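Local coordinates for protein glycosyl transferase (Staphylococcus aureus, PDB 5U02) that belongs to the TarS-type glycosyl transferases and, in this region, pairs a helical linker domain with two beta-rich C-terminal domains, assembling as three copies, at residues V139-F144 against T153-N158; W213-E218 against V228-Q233; D313-M318 against L330-I335. All blocks are in the same frame, centred on the assembly; numbering follows the deposited sequence.

Contact 1 (V139-F144 against T153-N158)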
loop_
_atom_site.group_PDB
_atom_site.type_symbol
_atom_site.label_atom_id
_atom_site.label_comp_id
_atom_site.label_asym_id
_atom_site.label_seq_id
_atom_site.Cartn_x
_atom_site.Cartn_y
_atom_site.Cartn_z
ATOM N N VAL A 139 2.624 6.580 -20.374
ATOM C CA VAL A 139 1.417 6.151 -19.679
ATOM C C VAL A 139 0.228 6.317 -20.609
ATOM O O VAL A 139 0.083 7.359 -21.258
ATOM C CB VAL A 139 1.201 6.941 -18.377
ATOM C CG1 VAL A 139 -0.100 6.502 -17.709
ATOM C CG2 VAL A 139 2.370 6.741 -17.438
ATOM N N LYS A 140 -0.622 5.295 -20.671
ATOM C CA LYS A 140 -1.885 5.380 -21.389
ATOM C C LYS A 140 -3.015 5.060 -20.418
ATOM O O LYS A 140 -2.945 4.065 -19.687
ATOM C CB LYS A 140 -1.909 4.438 -22.601
ATOM C CG LYS A 140 -3.222 4.486 -23.370
ATOM C CD LYS A 140 -3.420 3.316 -24.322
ATOM C CE LYS A 140 -4.602 3.592 -25.250
ATOM N NZ LYS A 140 -4.656 2.689 -26.434
ATOM N N MET A 141 -4.032 5.918 -20.387
ATOM C CA MET A 141 -5.200 5.695 -19.536
ATOM C C MET A 141 -6.117 4.723 -20.263
ATOM O O MET A 141 -6.872 5.114 -21.157
ATOM C CB MET A 141 -5.892 7.016 -19.222
ATOM C CG MET A 141 -7.044 6.913 -18.216
ATOM S SD MET A 141 -7.851 8.508 -17.931
ATOM C CE MET A 141 -8.525 8.840 -19.553
ATOM N N THR A 142 -6.040 3.442 -19.897
ATOM C CA THR A 142 -6.764 2.402 -20.616
ATOM C C THR A 142 -8.171 2.150 -20.079
ATOM O O THR A 142 -8.945 1.449 -20.738
ATOM C CB THR A 142 -5.963 1.092 -20.607
ATOM O OG1 THR A 142 -5.328 0.916 -19.335
ATOM C CG2 THR A 142 -4.901 1.101 -21.704
ATOM N N ALA A 143 -8.526 2.696 -18.915
ATOM C CA ALA A 143 -9.905 2.647 -18.445
ATOM C C ALA A 143 -10.180 3.859 -17.568
ATOM O O ALA A 143 -9.285 4.361 -16.883
ATOM C CB ALA A 143 -10.209 1.359 -17.666
ATOM N N PHE A 144 -11.432 4.322 -17.594
ATOM C CA PHE A 144 -11.872 5.373 -16.676
ATOM C C PHE A 144 -13.382 5.272 -16.510
ATOM O O PHE A 144 -14.126 5.659 -17.416
ATOM C CB PHE A 144 -11.468 6.752 -17.189
ATOM C CG PHE A 144 -11.735 7.864 -16.210
ATOM C CD1 PHE A 144 -12.993 8.438 -16.112
ATOM C CD2 PHE A 144 -10.726 8.333 -15.385
ATOM C CE1 PHE A 144 -13.242 9.460 -15.204
ATOM C CE2 PHE A 144 -10.966 9.355 -14.472
ATOM C CZ PHE A 144 -12.223 9.921 -14.382
ATOM N N THR A 153 -9.954 3.979 -12.413
ATOM C CA THR A 153 -9.144 4.300 -13.575
ATOM C C THR A 153 -7.978 3.330 -13.669
ATOM O O THR A 153 -7.386 2.943 -12.656
ATOM C CB THR A 153 -8.641 5.759 -13.540
ATOM O OG1 THR A 153 -8.020 6.075 -14.789
ATOM C CG2 THR A 153 -7.642 5.973 -12.431
ATOM N N GLU A 154 -7.668 2.929 -14.898
ATOM C CA GLU A 154 -6.569 2.021 -15.185
ATOM C C GLU A 154 -5.533 2.763 -16.013
ATOM O O GLU A 154 -5.865 3.347 -17.049
ATOM C CB GLU A 154 -7.072 0.782 -15.931
ATOM C CG GLU A 154 -6.014 -0.264 -16.209
ATOM C CD GLU A 154 -6.539 -1.380 -17.085
ATOM O OE1 GLU A 154 -6.704 -1.147 -18.303
ATOM O OE2 GLU A 154 -6.804 -2.483 -16.551
ATOM N N LEU A 155 -4.289 2.760 -15.545
ATOM C CA LEU A 155 -3.178 3.379 -16.254
ATOM C C LEU A 155 -2.206 2.290 -16.674
ATOM O O LEU A 155 -1.771 1.488 -15.841
ATOM C CB LEU A 155 -2.473 4.416 -15.379
ATOM C CG LEU A 155 -3.385 5.545 -14.891
ATOM C CD1 LEU A 155 -2.598 6.538 -14.060
ATOM C CD2 LEU A 155 -4.050 6.231 -16.071
ATOM N N THR A 156 -1.878 2.254 -17.962
ATOM C CA THR A 156 -0.998 1.236 -18.519
ATOM C C THR A 156 0.331 1.877 -18.900
ATOM O O THR A 156 0.368 2.815 -19.704
ATOM C CB THR A 156 -1.638 0.561 -19.731
ATOM O OG1 THR A 156 -2.840 -0.100 -19.320
ATOM C CG2 THR A 156 -0.691 -0.464 -20.333
ATOM N N LEU A 157 1.415 1.377 -18.315
ATOM C CA LEU A 157 2.762 1.785 -18.707
ATOM C C LEU A 157 3.133 1.017 -19.969
ATOM O O LEU A 157 3.505 -0.155 -19.907
ATOM C CB LEU A 157 3.761 1.513 -17.589
ATOM C CG LEU A 157 3.415 1.982 -16.179
ATOM C CD1 LEU A 157 4.627 1.824 -15.272
ATOM C CD2 LEU A 157 2.940 3.413 -16.201
ATOM N N ASN A 158 3.020 1.674 -21.124
ATOM C CA ASN A 158 3.326 0.996 -22.381
ATOM C C ASN A 158 4.825 0.792 -22.553
ATOM O O ASN A 158 5.261 -0.248 -23.059
ATOM C CB ASN A 158 2.751 1.778 -23.563
ATOM C CG ASN A 158 1.290 1.449 -23.824
ATOM O OD1 ASN A 158 0.733 0.530 -23.221
ATOM N ND2 ASN A 158 0.672 2.182 -24.742
#
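A classic beta bulge interrupts the hairpin formed by strands 138-146 and 150-159. E154 O receives weak bonds from both T142 N and A143 N, so two residues of one strand lie opposite one of the other. Before the bulge, K140 and T156 form a regular antiparallel hydrogen-bonded pair, with T156 N reaching K140 O at 2.7 Å, nearly straight (176°). Beyond it, A143 O takes two donors: E154 N at 2.9 Å, lying above the carbonyl plane, and the hydroxyl T153 OG1 at 3.0 Å, within that plane. T153 owes this reach to its first torsion, which sets OG1 anti to the backbone N (chi1 -172°); the same oxygen lies near the plane of the F144 ring, at its edge.

In this C-terminal domain, of the E-set clan, the bulge also turns the extra residue T142 toward segment 153-158. Its OG1, held in the crowded position between backbone N and carbonyl carbon, donates to the anti lone pair of E154 OE1 at 2.7 Å. T156 OG1 also lies 2.7 Å from T142 OG1, the two side chains crossing at about a right angle. The second carboxylate oxygen of E154 is bound by Y206 of the second subunit, which links the bulge to the assembly. On the face of V139, M141, L155 and L157, V139 CG2 lies alongside L157 CD2 at 3.6 Å, both branches pointing the same way, while L155 CD2 comes to 3.7 Å from M141 CB, the two side chains crossing obliquely. L217 of strand 212-221 packs against V139, L155 and L157.

Contact 2 (W213-E218 against V228-Q233)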
loop_
_atom_site.group_PDB
_atom_site.type_symbol
_atom_site.label_atom_id
_atom_site.label_comp_id
_atom_site.label_asym_id
_atom_site.label_seq_id
_atom_site.Cartn_x
_atom_site.Cartn_y
_atom_site.Cartn_z
ATOM N N TRP A 213 -8.326 19.910 -10.233
ATOM C CA TRP A 213 -7.422 18.860 -9.780
ATOM C C TRP A 213 -6.900 18.130 -11.012
ATOM O O TRP A 213 -7.672 17.482 -11.726
ATOM C CB TRP A 213 -8.128 17.894 -8.826
ATOM C CG TRP A 213 -8.625 18.541 -7.561
ATOM C CD1 TRP A 213 -9.844 19.126 -7.365
ATOM C CD2 TRP A 213 -7.913 18.670 -6.320
ATOM N NE1 TRP A 213 -9.934 19.609 -6.081
ATOM C CE2 TRP A 213 -8.763 19.341 -5.420
ATOM C CE3 TRP A 213 -6.642 18.282 -5.885
ATOM C CZ2 TRP A 213 -8.385 19.631 -4.112
ATOM C CZ3 TRP A 213 -6.267 18.577 -4.582
ATOM C CH2 TRP A 213 -7.136 19.242 -3.713
ATOM N N ASP A 214 -5.601 18.245 -11.266
ATOM C CA ASP A 214 -4.992 17.590 -12.409
ATOM C C ASP A 214 -4.477 16.215 -11.997
ATOM O O ASP A 214 -4.022 16.024 -10.866
ATOM C CB ASP A 214 -3.866 18.445 -12.996
ATOM C CG ASP A 214 -4.324 19.867 -13.347
ATOM O OD1 ASP A 214 -5.201 19.989 -14.222
ATOM O OD2 ASP A 214 -3.750 20.844 -12.820
ATOM N N VAL A 215 -4.576 15.252 -12.910
ATOM C CA VAL A 215 -4.251 13.856 -12.615
ATOM C C VAL A 215 -2.828 13.566 -13.075
ATOM O O VAL A 215 -2.487 13.788 -14.243
ATOM C CB VAL A 215 -5.253 12.897 -13.278
ATOM C CG1 VAL A 215 -4.993 11.461 -12.840
ATOM C CG2 VAL A 215 -6.687 13.304 -12.939
ATOM N N PHE A 216 -2.000 13.075 -12.155
ATOM C CA PHE A 216 -0.656 12.601 -12.444
ATOM C C PHE A 216 -0.514 11.154 -11.982
ATOM O O PHE A 216 -1.237 10.686 -11.097
ATOM C CB PHE A 216 0.419 13.443 -11.736
ATOM C CG PHE A 216 0.523 14.865 -12.220
ATOM C CD1 PHE A 216 -0.427 15.803 -11.860
ATOM C CD2 PHE A 216 1.598 15.271 -12.997
ATOM C CE1 PHE A 216 -0.320 17.114 -12.289
ATOM C CE2 PHE A 216 1.709 16.585 -13.426
ATOM C CZ PHE A 216 0.751 17.505 -13.072
ATOM N N LEU A 217 0.437 10.449 -12.586
ATOM C CA LEU A 217 0.916 9.175 -12.068
ATOM C C LEU A 217 2.326 9.379 -11.534
ATOM O O LEU A 217 3.223 9.781 -12.283
ATOM C CB LEU A 217 0.914 8.086 -13.138
ATOM C CG LEU A 217 1.417 6.737 -12.611
ATOM C CD1 LEU A 217 0.362 6.086 -11.726
ATOM C CD2 LEU A 217 1.820 5.796 -13.737
ATOM N N GLU A 218 2.516 9.116 -10.245
ATOM C CA GLU A 218 3.833 9.186 -9.630
ATOM C C GLU A 218 4.474 7.807 -9.675
ATOM O O GLU A 218 3.837 6.812 -9.317
ATOM C CB GLU A 218 3.738 9.680 -8.186
ATOM C CG GLU A 218 5.073 9.749 -7.470
ATOM C CD GLU A 218 4.930 9.707 -5.959
ATOM O OE1 GLU A 218 4.783 10.782 -5.341
ATOM O OE2 GLU A 218 4.958 8.595 -5.391
ATOM N N VAL A 228 4.268 11.978 -14.040
ATOM C CA VAL A 228 3.772 11.800 -15.401
ATOM C C VAL A 228 2.336 12.301 -15.451
ATOM O O VAL A 228 1.448 11.726 -14.806
ATOM C CB VAL A 228 3.866 10.341 -15.866
ATOM C CG1 VAL A 228 3.312 10.214 -17.289
ATOM C CG2 VAL A 228 5.302 9.863 -15.808
ATOM N N ARG A 229 2.110 13.373 -16.217
ATOM C CA ARG A 229 0.762 13.881 -16.445
ATOM C C ARG A 229 0.039 12.946 -17.402
ATOM O O ARG A 229 0.606 12.525 -18.416
ATOM C CB ARG A 229 0.826 15.309 -17.002
ATOM C CG ARG A 229 -0.521 15.975 -17.228
ATOM C CD ARG A 229 -0.928 16.747 -15.989
ATOM N NE ARG A 229 -2.080 17.603 -16.189
ATOM C CZ ARG A 229 -3.338 17.170 -16.167
ATOM N NH1 ARG A 229 -3.601 15.883 -15.979
ATOM N NH2 ARG A 229 -4.355 18.014 -16.351
ATOM N N VAL A 230 -1.199 12.584 -17.065
ATOM C CA VAL A 230 -1.878 11.505 -17.771
ATOM C C VAL A 230 -3.147 12.020 -18.435
ATOM O O VAL A 230 -3.749 13.014 -18.010
ATOM C CB VAL A 230 -2.203 10.320 -16.834
ATOM C CG1 VAL A 230 -0.931 9.780 -16.193
ATOM C CG2 VAL A 230 -3.209 10.728 -15.781
ATOM N N GLY A 231 -3.550 11.322 -19.494
ATOM C CA GLY A 231 -4.802 11.600 -20.164
ATOM C C GLY A 231 -4.678 11.757 -21.664
ATOM O O GLY A 231 -5.587 11.363 -22.399
ATOM N N ASN A 232 -3.561 12.324 -22.136
ATOM C CA ASN A 232 -3.424 12.621 -23.559
ATOM C C ASN A 232 -3.285 11.359 -24.400
ATOM O O ASN A 232 -3.613 11.384 -25.593
ATOM C CB ASN A 232 -2.239 13.569 -23.793
ATOM C CG ASN A 232 -0.894 12.933 -23.477
ATOM O OD1 ASN A 232 -0.202 12.451 -24.373
ATOM N ND2 ASN A 232 -0.513 12.938 -22.205
ATOM N N GLN A 233 -2.812 10.261 -23.813
ATOM C CA GLN A 233 -2.896 8.939 -24.417
ATOM C C GLN A 233 -3.934 8.151 -23.633
ATOM O O GLN A 233 -3.811 8.003 -22.412
ATOM C CB GLN A 233 -1.541 8.226 -24.405
ATOM C CG GLN A 233 -0.455 8.943 -25.192
ATOM C CD GLN A 233 -0.877 9.242 -26.621
ATOM O OE1 GLN A 233 -1.385 8.367 -27.327
ATOM N NE2 GLN A 233 -0.684 10.486 -27.050
#
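Strand 212-221 runs antiparallel to strand 224-229, with L217 and V228 as the hydrogen-bonded pair (L217 N to V228 O 2.8 Å, 169°) and F216 facing R229 at the adjoining non-hydrogen-bonded position. This is the open end of the hairpin in the first C-terminal domain, of the E-set clan: the second strand stops at R229, and the pairing ends in a weak bond from V230 N to V215 O. The R229 chain starts with CG anti to the backbone N and then bends sharply at chi2 (91°), which lays the methylene CD over one face of the F216 ring, 3.7 Å from the centroid and offset toward the rim: a CH-pi contact. The guanidinium continues past the ring to D214, whose CB sits over the centre of one guanidinium face. D214 OD1 meets R229 NH2 in a salt bridge of 3.0 Å, the two planes 42° apart. V215 O lies at the guanidinium edge, 2.9 Å from R229 NH1, in a bent, weak bond. V230 spreads its methyls, CG2 on V215 CG1 at 3.5 Å and CG1 near L217 CB.

I267 O takes a hydrogen bond from R229 NH1, while D214 OD1 also binds S268 OG and pairs with R176. The buried D214 is thus probably charged and offsets the R229 charge in part, since R176 shares it, while the apolar R229 CD covers the F216 ring.

Contact 3 (D313-M318 against L330-I335)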
loop_
_atom_site.group_PDB
_atom_site.type_symbol
_atom_site.label_atom_id
_atom_site.label_comp_id
_atom_site.label_asym_id
_atom_site.label_seq_id
_atom_site.Cartn_x
_atom_site.Cartn_y
_atom_site.Cartn_z
ATOM N N ASP A 313 -41.677 7.123 6.966
ATOM C CA ASP A 313 -41.772 5.928 6.135
ATOM C C ASP A 313 -40.531 5.844 5.258
ATOM O O ASP A 313 -39.830 6.839 5.050
ATOM C CB ASP A 313 -43.047 5.946 5.284
ATOM C CG ASP A 313 -43.354 4.607 4.656
ATOM O OD1 ASP A 313 -42.920 3.572 5.200
ATOM O OD2 ASP A 313 -44.042 4.589 3.616
ATOM N N MET A 314 -40.257 4.641 4.755
ATOM C CA MET A 314 -39.137 4.444 3.842
ATOM C C MET A 314 -39.510 3.384 2.815
ATOM O O MET A 314 -40.328 2.500 3.082
ATOM C CB MET A 314 -37.841 4.085 4.606
ATOM C CG MET A 314 -37.707 2.676 5.216
ATOM S SD MET A 314 -37.275 1.364 4.059
ATOM C CE MET A 314 -35.669 1.912 3.514
ATOM N N ILE A 315 -38.933 3.503 1.621
ATOM C CA ILE A 315 -39.197 2.589 0.516
ATOM C C ILE A 315 -37.873 2.234 -0.147
ATOM O O ILE A 315 -37.098 3.126 -0.511
ATOM C CB ILE A 315 -40.161 3.189 -0.528
ATOM C CG1 ILE A 315 -41.366 3.850 0.139
ATOM C CG2 ILE A 315 -40.632 2.105 -1.497
ATOM C CD1 ILE A 315 -42.264 4.576 -0.835
ATOM N N MET A 316 -37.621 0.936 -0.299
ATOM C CA MET A 316 -36.452 0.435 -1.005
ATOM C C MET A 316 -36.712 0.421 -2.505
ATOM O O MET A 316 -37.856 0.458 -2.967
ATOM C CB MET A 316 -36.094 -0.977 -0.539
ATOM C CG MET A 316 -35.627 -1.083 0.909
ATOM S SD MET A 316 -34.022 -0.305 1.170
ATOM C CE MET A 316 -33.006 -1.217 0.011
ATOM N N GLY A 317 -35.628 0.361 -3.271
ATOM C CA GLY A 317 -35.737 0.365 -4.715
ATOM C C GLY A 317 -34.466 -0.159 -5.346
ATOM O O GLY A 317 -33.497 -0.492 -4.663
ATOM N N MET A 318 -34.487 -0.235 -6.674
ATOM C CA MET A 318 -33.327 -0.639 -7.462
ATOM C C MET A 318 -32.998 0.472 -8.445
ATOM O O MET A 318 -33.858 0.886 -9.231
ATOM C CB MET A 318 -33.586 -1.955 -8.194
ATOM C CG MET A 318 -33.079 -3.178 -7.442
ATOM S SD MET A 318 -31.292 -3.371 -7.612
ATOM C CE MET A 318 -31.150 -3.400 -9.397
ATOM N N LEU A 330 -36.470 1.889 -9.352
ATOM C CA LEU A 330 -37.646 1.019 -9.346
ATOM C C LEU A 330 -37.974 0.666 -7.902
ATOM O O LEU A 330 -37.304 -0.165 -7.286
ATOM C CB LEU A 330 -37.388 -0.232 -10.178
ATOM C CG LEU A 330 -38.496 -1.286 -10.215
ATOM C CD1 LEU A 330 -39.772 -0.698 -10.801
ATOM C CD2 LEU A 330 -38.055 -2.520 -10.998
ATOM N N LEU A 331 -39.016 1.296 -7.360
ATOM C CA LEU A 331 -39.367 1.133 -5.957
ATOM C C LEU A 331 -40.006 -0.229 -5.704
ATOM O O LEU A 331 -40.539 -0.878 -6.608
ATOM C CB LEU A 331 -40.325 2.239 -5.516
ATOM C CG LEU A 331 -39.786 3.663 -5.573
ATOM C CD1 LEU A 331 -40.891 4.643 -5.245
ATOM C CD2 LEU A 331 -38.629 3.810 -4.600
ATOM N N SER A 332 -39.960 -0.655 -4.437
ATOM C CA SER A 332 -40.526 -1.939 -4.042
ATOM C C SER A 332 -42.038 -1.896 -3.884
ATOM O O SER A 332 -42.662 -2.957 -3.764
ATOM C CB SER A 332 -39.899 -2.412 -2.731
ATOM O OG SER A 332 -40.318 -1.594 -1.654
ATOM N N LYS A 333 -42.637 -0.707 -3.873
ATOM C CA LYS A 333 -44.083 -0.565 -3.783
ATOM C C LYS A 333 -44.481 0.754 -4.429
ATOM O O LYS A 333 -43.634 1.557 -4.826
ATOM C CB LYS A 333 -44.563 -0.626 -2.328
ATOM C CG LYS A 333 -44.153 0.577 -1.496
ATOM C CD LYS A 333 -44.856 0.579 -0.148
ATOM C CE LYS A 333 -44.599 1.880 0.594
ATOM N NZ LYS A 333 -45.352 1.955 1.880
ATOM N N ASP A 334 -45.788 0.971 -4.532
ATOM C CA ASP A 334 -46.292 2.219 -5.086
ATOM C C ASP A 334 -46.089 3.366 -4.102
ATOM O O ASP A 334 -46.102 3.182 -2.881
ATOM C CB ASP A 334 -47.778 2.096 -5.429
ATOM C CG ASP A 334 -48.023 1.318 -6.705
ATOM O OD1 ASP A 334 -47.053 1.053 -7.443
ATOM O OD2 ASP A 334 -49.194 0.978 -6.975
ATOM N N ILE A 335 -45.906 4.565 -4.641
ATOM C CA ILE A 335 -45.837 5.769 -3.827
ATOM C C ILE A 335 -46.847 6.769 -4.370
ATOM O O ILE A 335 -46.874 7.045 -5.575
ATOM C CB ILE A 335 -44.414 6.366 -3.786
ATOM C CG1 ILE A 335 -44.386 7.607 -2.888
ATOM C CG2 ILE A 335 -43.890 6.675 -5.192
ATOM C CD1 ILE A 335 -42.986 8.115 -2.594
HETATM O O HOH W 1 -44.629 1.315 4.806
HETATM O O HOH W 2 -39.655 -1.070 1.066
#
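M316 O is gripped by one firm hydrogen bond, from S332 N (2.8 Å, within the carbonyl plane), one CA-H...O contact from L331 CA (3.4 Å) and a weak, unsettled approach of S332 OG. The crowded first torsion of S332 (chi1 69°) also brings S332 OG to 2.8 Å from a water that accepts from M316 N. Farther along, M318 and L330 exchange both backbone bonds of a hydrogen-bonded pair. Between these points G317, without a side chain, lets its CA come to 3.1 Å from L330 O and 3.9 Å from L331 CA.

I315 fills the other end, its CG2 toward L331 CB and its CD1 4.0 Å from I335 CD1. The extended K333 crosses I315 at about a right angle, and K333 CE rests 3.8 Å from I315 CG1. K333 NZ meets D313 OD2 tip to tip in a long, weak salt bridge of 3.4 Å, while a second water spans D313 OD1 and K333 NZ. M316 packs on M316 of both neighbouring subunits. The arrangement is that of an antiparallel beta hairpin within the seven-stranded sheet of the second C-terminal domain, of the E-set clan, both segments lying at the interface between subunits.

Along the chain from the helical N-terminal part, three antiparallel hairpins close in series, so the contacts neither nest nor cross. Contact 1 closes the connection between strands 138-146 and 150-159, contact 2 the one between 212-221 and 224-229, and contact 3 the one between 313-323 and 326-331. The first two belong to one sheet, their centres 10 Å apart; they touch through a probable hydrogen bond from M141 N to Q233 O and the packing of V139 on V228. Contact 3 sits in the next C-terminal domain, its centre about 39 Å from the centre of contact 1 and about 42 Å from that of contact 2, without touching either. Separate subunit contacts at contacts 1 and 3 join both domains to the assembly.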